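Local coordinates for hemolysin-like protein containing CBS domains (Oenococcus oeni, PDB 3OCO) that is of unknown function but forms the paired CBS-domain part of a predicted membrane protein of the UPF0053 family, which may bind flavin adenine dinucleotide, at residues G69-Y74 / S89-D94; S33-D38 / S54-T59; T40-L45 / I82-K87; R93-V98 / V116-V121. All coordinates share one frame; numbering follows the deposited sequence.

Two of the four contacts are parallel strand pairs that close beta-alpha-beta units: interaction 2 in the first CBS half and interaction 4 in the second, their centres about 13 Å apart. Interaction 1 touches both, about 8 Å from interaction 2 and 12 Å from interaction 4, centre to centre. It borders interaction 2 through the probable hydrogen bond A71 N to F56 O (2.7 Å), and it shares R93 and D94 with interaction 4. Interaction 3 lies at the surface, where I41 CD1 packs on I91 CD1 of interaction 1 at 3.4 Å; its nearest atoms stay about 10 Å from interaction 4. No ligand marks a pocket among them.

Interaction 1: G69-Y74 / S89-D94; sequences GYAYNY and STIMRD
Y70 and R93 meet through their first torsions: Y70 CG sits between its backbone N and carbonyl carbon (chi1 80°), and R93 CG is far from a staggered position (chi1 26°). The Y70 side chain leaves the backbone away from 89-94, yet its end turns back to R93. There R93 CG lies over one ring face, 3.7 Å from the Y70 centroid and offset toward the rim, a CH-pi contact. With the ring and guanidinium planes 72° apart, the charged group does not stack on this ring; Y72 CD2 lies over one guanidinium face instead, while R93 NH2 forms a salt bridge with D75. The carbonyl D94 O approaches Y70 CE2 at the ring edge, in its plane, at 3.5 Å. The backbones form a single antiparallel hydrogen-bonded pair, Y70 N to R93 O at 2.8 Å and R93 N to Y70 O at 2.9 Å. Farther along, a water takes over: it accepts from Y72 N (2.8 Å) and donates to I91 O (3.0 Å). Beside it A71 CB touches I91 CD1 at 4.4 Å. The segment leading into strand 96-99, in the second CBS half, thus crosses strand 66-72 of the first at one bridge. The chemistry divides R93 between an aliphatic stem packed on aromatic carbon and a charged end matched by D75, with the Y70-R93 bonds and one water tying the backbones.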
loop_
_atom_site.group_PDB
_atom_site.type_symbol
_atom_site.label_atom_id
_atom_site.label_comp_id
_atom_site.label_asym_id
_atom_site.label_seq_id
_atom_site.Cartn_x
_atom_site.Cartn_y
_atom_site.Cartn_z
ATOM N N GLY A 69 -14.080 -5.291 -11.312
ATOM C CA GLY A 69 -13.075 -5.774 -10.372
ATOM C C GLY A 69 -11.819 -4.913 -10.366
ATOM O O GLY A 69 -11.858 -3.774 -10.839
ATOM N N TYR A 70 -10.704 -5.436 -9.849
ATOM C CA TYR A 70 -9.443 -4.695 -9.938
ATOM C C TYR A 70 -8.305 -5.562 -10.391
ATOM O O TYR A 70 -8.360 -6.789 -10.236
ATOM C CB TYR A 70 -9.083 -4.010 -8.620
ATOM C CG TYR A 70 -8.454 -4.917 -7.582
ATOM C CD1 TYR A 70 -7.072 -4.916 -7.357
ATOM C CD2 TYR A 70 -9.240 -5.759 -6.810
ATOM C CE1 TYR A 70 -6.498 -5.750 -6.391
ATOM C CE2 TYR A 70 -8.684 -6.587 -5.849
ATOM C CZ TYR A 70 -7.314 -6.583 -5.643
ATOM O OH TYR A 70 -6.795 -7.421 -4.679
ATOM N N ALA A 71 -7.286 -4.913 -10.968
ATOM C CA ALA A 71 -6.006 -5.567 -11.285
ATOM C C ALA A 71 -4.847 -5.078 -10.389
ATOM O O ALA A 71 -4.637 -3.876 -10.204
ATOM C CB ALA A 71 -5.657 -5.393 -12.745
ATOM N N TYR A 72 -4.101 -6.036 -9.855
ATOM C CA TYR A 72 -3.059 -5.799 -8.859
ATOM C C TYR A 72 -1.674 -5.712 -9.526
ATOM O O TYR A 72 -1.304 -6.595 -10.298
ATOM C CB TYR A 72 -3.145 -6.947 -7.842
ATOM C CG TYR A 72 -2.193 -6.927 -6.653
ATOM C CD1 TYR A 72 -1.712 -5.739 -6.110
ATOM C CD2 TYR A 72 -1.833 -8.117 -6.039
ATOM C CE1 TYR A 72 -0.841 -5.749 -4.998
ATOM C CE2 TYR A 72 -0.999 -8.145 -4.939
ATOM C CZ TYR A 72 -0.500 -6.966 -4.422
ATOM O OH TYR A 72 0.340 -7.036 -3.324
ATOM N N ASN A 73 -0.924 -4.640 -9.262
ATOM C CA ASN A 73 0.407 -4.472 -9.888
ATOM C C ASN A 73 1.292 -5.728 -9.843
ATOM O O ASN A 73 1.828 -6.155 -10.875
ATOM C CB ASN A 73 1.162 -3.214 -9.395
ATOM C CG ASN A 73 1.437 -3.200 -7.863
ATOM O OD1 ASN A 73 1.135 -4.141 -7.124
ATOM N ND2 ASN A 73 2.023 -2.107 -7.402
ATOM N N TYR A 74 1.410 -6.334 -8.660
ATOM C CA TYR A 74 2.113 -7.616 -8.513
ATOM C C TYR A 74 1.701 -8.649 -9.559
ATOM O O TYR A 74 2.557 -9.325 -10.150
ATOM C CB TYR A 74 1.872 -8.207 -7.129
ATOM C CG TYR A 74 2.509 -9.566 -6.899
ATOM C CD1 TYR A 74 3.875 -9.694 -6.688
ATOM C CD2 TYR A 74 1.733 -10.711 -6.848
ATOM C CE1 TYR A 74 4.445 -10.934 -6.458
ATOM C CE2 TYR A 74 2.290 -11.950 -6.617
ATOM C CZ TYR A 74 3.648 -12.061 -6.423
ATOM O OH TYR A 74 4.198 -13.308 -6.189
ATOM N N SER A 89 -8.697 -9.990 -17.707
ATOM C CA SER A 89 -9.660 -10.899 -17.090
ATOM C C SER A 89 -9.004 -12.130 -16.478
ATOM O O SER A 89 -9.535 -12.744 -15.556
ATOM C CB SER A 89 -10.703 -11.353 -18.118
ATOM O OG SER A 89 -10.070 -11.903 -19.267
ATOM N N THR A 90 -7.860 -12.524 -17.005
ATOM C CA THR A 90 -7.205 -13.696 -16.453
ATOM C C THR A 90 -6.584 -13.426 -15.068
ATOM O O THR A 90 -6.450 -14.354 -14.276
ATOM C CB THR A 90 -6.202 -14.318 -17.446
ATOM O OG1 THR A 90 -5.074 -13.447 -17.616
ATOM C CG2 THR A 90 -6.905 -14.568 -18.809
ATOM N N ILE A 91 -6.267 -12.165 -14.755
ATOM C CA ILE A 91 -5.762 -11.820 -13.415
ATOM C C ILE A 91 -6.742 -11.057 -12.483
ATOM O O ILE A 91 -6.574 -11.047 -11.270
ATOM C CB ILE A 91 -4.424 -11.031 -13.479
ATOM C CG1 ILE A 91 -4.603 -9.680 -14.176
ATOM C CG2 ILE A 91 -3.321 -11.854 -14.155
ATOM C CD1 ILE A 91 -3.351 -8.823 -14.110
HETATM N N MSE A 92 -7.753 -10.417 -13.054
HETATM C CA MSE A 92 -8.708 -9.601 -12.294
HETATM C C MSE A 92 -9.225 -10.250 -11.003
HETATM O O MSE A 92 -9.520 -11.444 -10.975
HETATM C CB MSE A 92 -9.879 -9.293 -13.219
HETATM C CG MSE A 92 -10.980 -8.427 -12.665
HETATM SE SE MSE A 92 -12.389 -8.300 -14.044
HETATM C CE MSE A 92 -13.315 -9.972 -13.649
ATOM N N ARG A 93 -9.356 -9.466 -9.936
ATOM C CA ARG A 93 -9.938 -9.982 -8.695
ATOM C C ARG A 93 -11.067 -9.089 -8.202
ATOM O O ARG A 93 -11.193 -7.956 -8.655
ATOM C CB ARG A 93 -8.874 -10.186 -7.601
ATOM C CG ARG A 93 -7.657 -9.303 -7.724
ATOM C CD ARG A 93 -6.373 -10.116 -7.751
ATOM N NE ARG A 93 -5.823 -10.350 -6.422
ATOM C CZ ARG A 93 -4.872 -11.238 -6.153
ATOM N NH1 ARG A 93 -4.434 -11.393 -4.913
ATOM N NH2 ARG A 93 -4.364 -11.982 -7.124
ATOM N N ASP A 94 -11.868 -9.613 -7.272
ATOM C CA ASP A 94 -13.161 -9.023 -6.871
ATOM C C ASP A 94 -13.097 -7.682 -6.161
ATOM O O ASP A 94 -12.113 -7.350 -5.516
ATOM C CB ASP A 94 -13.923 -9.973 -5.944
ATOM C CG ASP A 94 -14.318 -11.254 -6.620
ATOM O OD1 ASP A 94 -14.220 -11.316 -7.862
ATOM O OD2 ASP A 94 -14.733 -12.193 -5.904
HETATM O O HOH W 1 -4.946 -8.704 -10.227
#

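Interaction 2: S33-D38 / S54-T59; sequences SVVDVD and SRFPVT
V35 O accepts from T59 N at 2.8 Å and is also met by the adjacent V58 CA, a CA-H...O contact at 3.0 Å. The ladder continues with V35 N to P57 O at 2.9 Å and V37 N to T59 O at 3.0 Å, the alternation of a parallel pair. V35 faces the same side of the sheet as V58, where L47 of helix 41-51 packs on V35 and F56; D36 and T59 face the other. This joins the first and last elements of the beta-alpha-beta unit 35-36, 41-51, 55-60 in the first CBS half. Just before the strand, V34 crosses T59 at about a right angle and the fit is tight, with V34 CG2 to T59 CG2 at 3.4 Å. Earlier still, S33 O meets F56 CD1 at the ring edge at 3.3 Å. D36, its CG anti to the backbone N (chi1 -174°), opens an Asx turn, D38 N reaching its OD2 from above the carboxylate plane at 3.2 Å. The other oxygen, D36 OD1, lies 2.9 Å from T59 O. Both are acceptors, and each is supplied by its own donor, N62 N for D36 OD1 and V37 N for T59 O, which would ease their repulsion.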
loop_
_atom_site.group_PDB
_atom_site.type_symbol
_atom_site.label_atom_id
_atom_site.label_comp_id
_atom_site.label_asym_id
_atom_site.label_seq_id
_atom_site.Cartn_x
_atom_site.Cartn_y
_atom_site.Cartn_z
ATOM N N SER A 33 -7.848 6.054 -12.659
ATOM C CA SER A 33 -7.231 5.394 -13.809
ATOM C C SER A 33 -7.682 3.943 -13.837
ATOM O O SER A 33 -7.505 3.208 -12.857
ATOM C CB SER A 33 -5.703 5.433 -13.728
ATOM O OG SER A 33 -5.215 6.761 -13.766
ATOM N N VAL A 34 -8.257 3.528 -14.962
ATOM C CA VAL A 34 -8.759 2.170 -15.088
ATOM C C VAL A 34 -8.070 1.396 -16.209
ATOM O O VAL A 34 -7.403 1.975 -17.064
ATOM C CB VAL A 34 -10.285 2.173 -15.322
ATOM C CG1 VAL A 34 -10.975 2.994 -14.236
ATOM C CG2 VAL A 34 -10.614 2.724 -16.698
ATOM N N VAL A 35 -8.194 0.074 -16.162
ATOM C CA VAL A 35 -7.871 -0.766 -17.310
ATOM C C VAL A 35 -9.109 -1.580 -17.700
ATOM O O VAL A 35 -9.994 -1.812 -16.878
ATOM C CB VAL A 35 -6.718 -1.736 -17.005
ATOM C CG1 VAL A 35 -5.441 -0.968 -16.777
ATOM C CG2 VAL A 35 -7.060 -2.577 -15.796
ATOM N N ASP A 36 -9.150 -2.035 -18.938
ATOM C CA ASP A 36 -10.317 -2.740 -19.461
ATOM C C ASP A 36 -10.138 -4.264 -19.426
ATOM O O ASP A 36 -9.030 -4.770 -19.610
ATOM C CB ASP A 36 -10.614 -2.274 -20.892
ATOM C CG ASP A 36 -11.904 -2.863 -21.442
ATOM O OD1 ASP A 36 -12.963 -2.604 -20.835
ATOM O OD2 ASP A 36 -11.859 -3.585 -22.470
ATOM N N VAL A 37 -11.235 -4.988 -19.204
ATOM C CA VAL A 37 -11.190 -6.444 -19.104
ATOM C C VAL A 37 -10.578 -7.105 -20.354
ATOM O O VAL A 37 -10.100 -8.237 -20.300
ATOM C CB VAL A 37 -12.590 -7.028 -18.837
ATOM C CG1 VAL A 37 -13.544 -6.723 -20.009
ATOM C CG2 VAL A 37 -12.506 -8.514 -18.585
ATOM N N ASP A 38 -10.578 -6.387 -21.473
ATOM C CA ASP A 38 -10.062 -6.932 -22.726
ATOM C C ASP A 38 -8.704 -6.367 -23.130
ATOM O O ASP A 38 -8.211 -6.637 -24.228
ATOM C CB ASP A 38 -11.053 -6.698 -23.855
ATOM C CG ASP A 38 -12.068 -7.816 -23.978
ATOM O OD1 ASP A 38 -12.089 -8.722 -23.114
ATOM O OD2 ASP A 38 -12.847 -7.780 -24.951
ATOM N N SER A 54 -0.969 0.949 -7.415
ATOM C CA SER A 54 -0.752 -0.483 -7.307
ATOM C C SER A 54 -1.999 -1.288 -7.655
ATOM O O SER A 54 -1.924 -2.494 -7.908
ATOM C CB SER A 54 -0.260 -0.844 -5.910
ATOM O OG SER A 54 -1.211 -0.476 -4.941
ATOM N N ARG A 55 -3.147 -0.624 -7.654
ATOM C CA ARG A 55 -4.407 -1.278 -8.007
ATOM C C ARG A 55 -5.221 -0.472 -8.999
ATOM O O ARG A 55 -5.476 0.712 -8.780
ATOM C CB ARG A 55 -5.247 -1.534 -6.767
ATOM C CG ARG A 55 -4.536 -2.372 -5.750
ATOM C CD ARG A 55 -5.457 -2.704 -4.630
ATOM N NE ARG A 55 -4.806 -3.555 -3.653
ATOM C CZ ARG A 55 -4.371 -3.121 -2.480
ATOM N NH1 ARG A 55 -4.534 -1.840 -2.160
ATOM N NH2 ARG A 55 -3.797 -3.970 -1.631
ATOM N N PHE A 56 -5.619 -1.124 -10.088
ATOM C CA PHE A 56 -6.421 -0.481 -11.124
ATOM C C PHE A 56 -7.780 -1.135 -11.232
ATOM O O PHE A 56 -7.881 -2.332 -11.511
ATOM C CB PHE A 56 -5.741 -0.594 -12.483
ATOM C CG PHE A 56 -4.539 0.282 -12.637
ATOM C CD1 PHE A 56 -4.674 1.603 -13.036
ATOM C CD2 PHE A 56 -3.268 -0.215 -12.395
ATOM C CE1 PHE A 56 -3.555 2.419 -13.183
ATOM C CE2 PHE A 56 -2.148 0.593 -12.540
ATOM C CZ PHE A 56 -2.295 1.914 -12.939
ATOM N N PRO A 57 -8.834 -0.343 -11.026
ATOM C CA PRO A 57 -10.193 -0.766 -11.359
ATOM C C PRO A 57 -10.239 -1.255 -12.800
ATOM O O PRO A 57 -9.645 -0.619 -13.701
ATOM C CB PRO A 57 -10.989 0.526 -11.237
ATOM C CG PRO A 57 -10.186 1.383 -10.318
ATOM C CD PRO A 57 -8.771 1.075 -10.638
ATOM N N VAL A 58 -10.875 -2.406 -13.001
ATOM C CA VAL A 58 -11.083 -2.977 -14.325
ATOM C C VAL A 58 -12.510 -2.666 -14.825
ATOM O O VAL A 58 -13.474 -2.994 -14.147
ATOM C CB VAL A 58 -10.877 -4.506 -14.293
ATOM C CG1 VAL A 58 -11.301 -5.136 -15.612
ATOM C CG2 VAL A 58 -9.420 -4.849 -13.961
ATOM N N THR A 59 -12.638 -2.036 -15.996
ATOM C CA THR A 59 -13.945 -1.716 -16.567
ATOM C C THR A 59 -14.420 -2.798 -17.529
ATOM O O THR A 59 -13.619 -3.489 -18.156
ATOM C CB THR A 59 -13.938 -0.373 -17.345
ATOM O OG1 THR A 59 -13.125 -0.484 -18.518
ATOM C CG2 THR A 59 -13.405 0.748 -16.498
#

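Interaction 3: T40-L45 / I82-K87; sequences TIADAL and IDDKAK
I41 N donates to A86 O at 2.8 Å, and A42 N donates to D84 O at 2.9 Å, the latter in the carbonyl plane and on a lone pair. These backbone bonds satisfy two amides of the first turn of helix 41-51 with carbonyls from a distant part of the chain. A86 O also receives a CA-H...O contact from T40 CA.

Side-chain polar bonds stay within each segment. T40 and D43 form a capping box: T40 OG1 accepts from D43 N at 3.2 Å, and D43 OD2 accepts from T40 N at 3.1 Å through its anti lone pair. The T40 hydroxyl also donates to D43 OD2, from above the carboxylate plane, at 2.7 Å. A carboxylate so placed would suit the positive end of the helix dipole. In the other segment D83 starts a type I turn to A86 and an Asx turn, its OD1 taking K85 N. The helix belongs to the beta-alpha-beta unit of the first CBS half, and the turn lies at the C-terminal end of helix 73-83.

The rest is van der Waals contact. A42 CB packs on D84 CB at 3.6 Å and on the D84 carboxylate. I41 CG1, anti to its carbonyl carbon (chi1 -61°), comes nearest to A86 O, at 3.2 Å, the oxygen that its own amide binds; it makes the one apolar pair with A86 CB at 4.2 Å. I76 and Q79 of helix 73-83 also touch I41. L45 packs on R81 of the second subunit.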
loop_
_atom_site.group_PDB
_atom_site.type_symbol
_atom_site.label_atom_id
_atom_site.label_comp_id
_atom_site.label_asym_id
_atom_site.label_seq_id
_atom_site.Cartn_x
_atom_site.Cartn_y
_atom_site.Cartn_z
ATOM N N THR A 40 -4.616 -6.275 -22.682
ATOM C CA THR A 40 -3.640 -7.308 -22.387
ATOM C C THR A 40 -2.796 -6.916 -21.182
ATOM O O THR A 40 -2.715 -5.747 -20.812
ATOM C CB THR A 40 -2.685 -7.463 -23.530
ATOM O OG1 THR A 40 -1.996 -6.220 -23.695
ATOM C CG2 THR A 40 -3.448 -7.801 -24.825
ATOM N N ILE A 41 -2.145 -7.905 -20.590
ATOM C CA ILE A 41 -1.297 -7.659 -19.455
ATOM C C ILE A 41 -0.247 -6.651 -19.852
ATOM O O ILE A 41 0.028 -5.714 -19.120
ATOM C CB ILE A 41 -0.629 -8.931 -19.002
ATOM C CG1 ILE A 41 -1.687 -9.952 -18.588
ATOM C CG2 ILE A 41 0.331 -8.641 -17.849
ATOM C CD1 ILE A 41 -2.107 -9.834 -17.154
ATOM N N ALA A 42 0.317 -6.828 -21.034
ATOM C CA ALA A 42 1.344 -5.916 -21.526
ATOM C C ALA A 42 0.882 -4.474 -21.495
ATOM O O ALA A 42 1.691 -3.570 -21.306
ATOM C CB ALA A 42 1.763 -6.297 -22.932
ATOM N N ASP A 43 -0.417 -4.262 -21.694
ATOM C CA ASP A 43 -1.002 -2.924 -21.633
ATOM C C ASP A 43 -1.034 -2.420 -20.199
ATOM O O ASP A 43 -0.640 -1.290 -19.911
ATOM C CB ASP A 43 -2.432 -2.932 -22.172
ATOM C CG ASP A 43 -2.491 -3.063 -23.681
ATOM O OD1 ASP A 43 -1.765 -2.314 -24.371
ATOM O OD2 ASP A 43 -3.278 -3.908 -24.171
ATOM N N ALA A 44 -1.558 -3.259 -19.317
ATOM C CA ALA A 44 -1.577 -2.971 -17.901
ATOM C C ALA A 44 -0.167 -2.639 -17.362
ATOM O O ALA A 44 -0.003 -1.685 -16.617
ATOM C CB ALA A 44 -2.193 -4.139 -17.144
ATOM N N LEU A 45 0.839 -3.423 -17.750
ATOM C CA LEU A 45 2.206 -3.204 -17.304
ATOM C C LEU A 45 2.681 -1.797 -17.627
ATOM O O LEU A 45 3.179 -1.100 -16.756
ATOM C CB LEU A 45 3.177 -4.204 -17.927
ATOM C CG LEU A 45 4.647 -3.918 -17.515
ATOM C CD1 LEU A 45 4.785 -4.008 -16.001
ATOM C CD2 LEU A 45 5.671 -4.843 -18.204
ATOM N N ILE A 82 5.438 -14.088 -17.927
ATOM C CA ILE A 82 4.989 -15.385 -18.408
ATOM C C ILE A 82 4.334 -15.297 -19.791
ATOM O O ILE A 82 4.753 -15.976 -20.720
ATOM C CB ILE A 82 4.065 -16.063 -17.402
ATOM C CG1 ILE A 82 4.818 -16.295 -16.099
ATOM C CG2 ILE A 82 3.515 -17.374 -17.965
ATOM C CD1 ILE A 82 3.970 -16.940 -15.033
ATOM N N ASP A 83 3.321 -14.449 -19.922
ATOM C CA ASP A 83 2.628 -14.282 -21.189
ATOM C C ASP A 83 1.856 -12.974 -21.175
ATOM O O ASP A 83 0.723 -12.930 -20.703
ATOM C CB ASP A 83 1.657 -15.435 -21.405
ATOM C CG ASP A 83 0.947 -15.351 -22.737
ATOM O OD1 ASP A 83 1.225 -14.409 -23.510
ATOM O OD2 ASP A 83 0.115 -16.239 -23.013
ATOM N N ASP A 84 2.475 -11.915 -21.686
ATOM C CA ASP A 84 1.904 -10.576 -21.592
ATOM C C ASP A 84 0.763 -10.316 -22.577
ATOM O O ASP A 84 0.270 -9.193 -22.674
ATOM C CB ASP A 84 2.982 -9.515 -21.787
ATOM C CG ASP A 84 3.527 -9.485 -23.197
ATOM O OD1 ASP A 84 2.991 -10.215 -24.056
ATOM O OD2 ASP A 84 4.495 -8.730 -23.452
ATOM N N LYS A 85 0.357 -11.338 -23.319
ATOM C CA LYS A 85 -0.740 -11.181 -24.273
ATOM C C LYS A 85 -2.052 -11.611 -23.642
ATOM O O LYS A 85 -3.118 -11.326 -24.171
ATOM C CB LYS A 85 -0.459 -11.962 -25.558
ATOM C CG LYS A 85 0.797 -11.474 -26.266
ATOM C CD LYS A 85 1.250 -12.397 -27.375
ATOM C CE LYS A 85 2.348 -11.732 -28.195
ATOM N NZ LYS A 85 1.918 -10.407 -28.748
ATOM N N ALA A 86 -1.972 -12.286 -22.502
ATOM C CA ALA A 86 -3.169 -12.660 -21.770
ATOM C C ALA A 86 -3.949 -11.408 -21.389
ATOM O O ALA A 86 -3.371 -10.334 -21.241
ATOM C CB ALA A 86 -2.812 -13.475 -20.540
ATOM N N LYS A 87 -5.263 -11.558 -21.247
ATOM C CA LYS A 87 -6.179 -10.440 -21.021
ATOM C C LYS A 87 -6.295 -10.178 -19.541
ATOM O O LYS A 87 -6.176 -11.100 -18.739
ATOM C CB LYS A 87 -7.591 -10.781 -21.543
ATOM C CG LYS A 87 -7.707 -11.041 -23.044
ATOM C CD LYS A 87 -7.439 -9.762 -23.820
ATOM C CE LYS A 87 -7.838 -9.930 -25.246
ATOM N NZ LYS A 87 -9.217 -10.536 -25.276
#

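Interaction 4: R93-V98 / V116-V121; sequences RDIVSV and VPMAIV
I95 and I120 form the apolar centre, crossing at about a right angle, with I120 CD1 placed 3.3 Å from I95 CB, although the fit round I95 is uncertain in the model. I95 CG1 takes the crowded position between backbone N and carbonyl carbon (chi1 48°), and it too meets I120 CD1. M118, a selenomethionine, lies beside I95 and points the same way. On the other face V96 CG1 meets V116 CG2 tightly at 3.4 Å, again at about a right angle, and A119 CB at 4.0 Å; M111 of helix 104-113 packs on V96 and A119. These side chains lie on and just before the parallel strands of the beta-alpha-beta unit 96-99, 104-113, 119-122 in the second CBS half. The short axes of strands 96-98 and 119-121 approach to 4.4 Å and cross at -33°. Three bonds join the segments: V96 N to M118 O at 3.2 Å, I120 N to V96 O at 2.7 Å and V98 N to I120 O at 2.9 Å. A119 CA adds a CA-H...O contact to V96 O. At the polar margin, D94 O lies 3.3 Å from V116 CG1, and S97, solvent-exposed, sends its CA-H toward I120 O.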
loop_
_atom_site.group_PDB
_atom_site.type_symbol
_atom_site.label_atom_id
_atom_site.label_comp_id
_atom_site.label_asym_id
_atom_site.label_seq_id
_atom_site.Cartn_x
_atom_site.Cartn_y
_atom_site.Cartn_z
ATOM N N ARG A 93 -9.356 -9.466 -9.936
ATOM C CA ARG A 93 -9.938 -9.982 -8.695
ATOM C C ARG A 93 -11.067 -9.089 -8.202
ATOM O O ARG A 93 -11.193 -7.956 -8.655
ATOM C CB ARG A 93 -8.874 -10.186 -7.601
ATOM C CG ARG A 93 -7.657 -9.303 -7.724
ATOM C CD ARG A 93 -6.373 -10.116 -7.751
ATOM N NE ARG A 93 -5.823 -10.350 -6.422
ATOM C CZ ARG A 93 -4.872 -11.238 -6.153
ATOM N NH1 ARG A 93 -4.434 -11.393 -4.913
ATOM N NH2 ARG A 93 -4.364 -11.982 -7.124
ATOM N N ASP A 94 -11.868 -9.613 -7.272
ATOM C CA ASP A 94 -13.161 -9.023 -6.871
ATOM C C ASP A 94 -13.097 -7.682 -6.161
ATOM O O ASP A 94 -12.113 -7.350 -5.516
ATOM C CB ASP A 94 -13.923 -9.973 -5.944
ATOM C CG ASP A 94 -14.318 -11.254 -6.620
ATOM O OD1 ASP A 94 -14.220 -11.316 -7.862
ATOM O OD2 ASP A 94 -14.733 -12.193 -5.904
ATOM N N ILE A 95 -14.179 -6.926 -6.256
ATOM C CA ILE A 95 -14.321 -5.736 -5.441
ATOM C C ILE A 95 -15.600 -5.817 -4.664
ATOM O O ILE A 95 -16.349 -6.787 -4.787
ATOM C CB ILE A 95 -14.286 -4.457 -6.274
ATOM C CG1 ILE A 95 -15.223 -4.560 -7.485
ATOM C CG2 ILE A 95 -12.863 -4.203 -6.738
ATOM C CD1 ILE A 95 -16.637 -4.013 -7.261
ATOM N N VAL A 96 -15.833 -4.815 -3.828
ATOM C CA VAL A 96 -17.133 -4.653 -3.201
ATOM C C VAL A 96 -17.669 -3.257 -3.551
ATOM O O VAL A 96 -16.907 -2.295 -3.683
ATOM C CB VAL A 96 -17.072 -4.904 -1.681
ATOM C CG1 VAL A 96 -16.302 -3.790 -0.981
ATOM C CG2 VAL A 96 -18.472 -5.040 -1.107
ATOM N N SER A 97 -18.975 -3.150 -3.756
ATOM C CA SER A 97 -19.549 -1.854 -4.062
ATOM C C SER A 97 -20.331 -1.349 -2.864
ATOM O O SER A 97 -20.900 -2.134 -2.095
ATOM C CB SER A 97 -20.425 -1.925 -5.318
ATOM O OG SER A 97 -21.499 -2.834 -5.157
ATOM N N VAL A 98 -20.332 -0.035 -2.689
ATOM C CA VAL A 98 -20.993 0.583 -1.546
ATOM C C VAL A 98 -21.615 1.893 -2.012
ATOM O O VAL A 98 -21.078 2.523 -2.929
ATOM C CB VAL A 98 -19.985 0.880 -0.396
ATOM C CG1 VAL A 98 -19.099 -0.337 -0.109
ATOM C CG2 VAL A 98 -19.110 2.079 -0.721
ATOM N N VAL A 116 -11.798 -7.739 0.189
ATOM C CA VAL A 116 -11.299 -7.000 -0.959
ATOM C C VAL A 116 -10.548 -5.771 -0.456
ATOM O O VAL A 116 -10.843 -5.264 0.623
ATOM C CB VAL A 116 -12.448 -6.587 -1.923
ATOM C CG1 VAL A 116 -13.180 -7.816 -2.435
ATOM C CG2 VAL A 116 -13.424 -5.645 -1.235
ATOM N N PRO A 117 -9.555 -5.298 -1.221
ATOM C CA PRO A 117 -8.869 -4.068 -0.825
ATOM C C PRO A 117 -9.439 -2.874 -1.589
ATOM O O PRO A 117 -8.929 -1.756 -1.514
ATOM C CB PRO A 117 -7.420 -4.330 -1.255
ATOM C CG PRO A 117 -7.475 -5.551 -2.193
ATOM C CD PRO A 117 -8.922 -5.900 -2.402
HETATM N N MSE A 118 -10.511 -3.108 -2.337
HETATM C CA MSE A 118 -11.120 -2.015 -3.068
HETATM C C MSE A 118 -12.630 -1.989 -2.946
HETATM O O MSE A 118 -13.304 -2.989 -3.165
HETATM C CB MSE A 118 -10.705 -2.017 -4.535
HETATM C CG MSE A 118 -11.384 -0.895 -5.319
HETATM SE SE MSE A 118 -10.567 -0.525 -7.030
HETATM C CE MSE A 118 -11.536 -1.754 -8.179
ATOM N N ALA A 119 -13.144 -0.828 -2.574
ATOM C CA ALA A 119 -14.571 -0.587 -2.583
ATOM C C ALA A 119 -14.867 0.370 -3.719
ATOM O O ALA A 119 -14.126 1.334 -3.932
ATOM C CB ALA A 119 -14.997 0.015 -1.280
ATOM N N ILE A 120 -15.939 0.103 -4.459
ATOM C CA ILE A 120 -16.347 1.009 -5.515
ATOM C C ILE A 120 -17.569 1.764 -5.023
ATOM O O ILE A 120 -18.574 1.144 -4.641
ATOM C CB ILE A 120 -16.678 0.256 -6.840
ATOM C CG1 ILE A 120 -15.414 -0.292 -7.501
ATOM C CG2 ILE A 120 -17.286 1.196 -7.830
ATOM C CD1 ILE A 120 -14.636 -1.244 -6.663
ATOM N N VAL A 121 -17.474 3.093 -5.011
ATOM C CA VAL A 121 -18.582 3.929 -4.556
ATOM C C VAL A 121 -19.569 4.187 -5.716
ATOM O O VAL A 121 -19.183 4.759 -6.743
ATOM C CB VAL A 121 -18.089 5.270 -3.958
ATOM C CG1 VAL A 121 -19.237 5.996 -3.269
ATOM C CG2 VAL A 121 -16.963 5.041 -2.964
#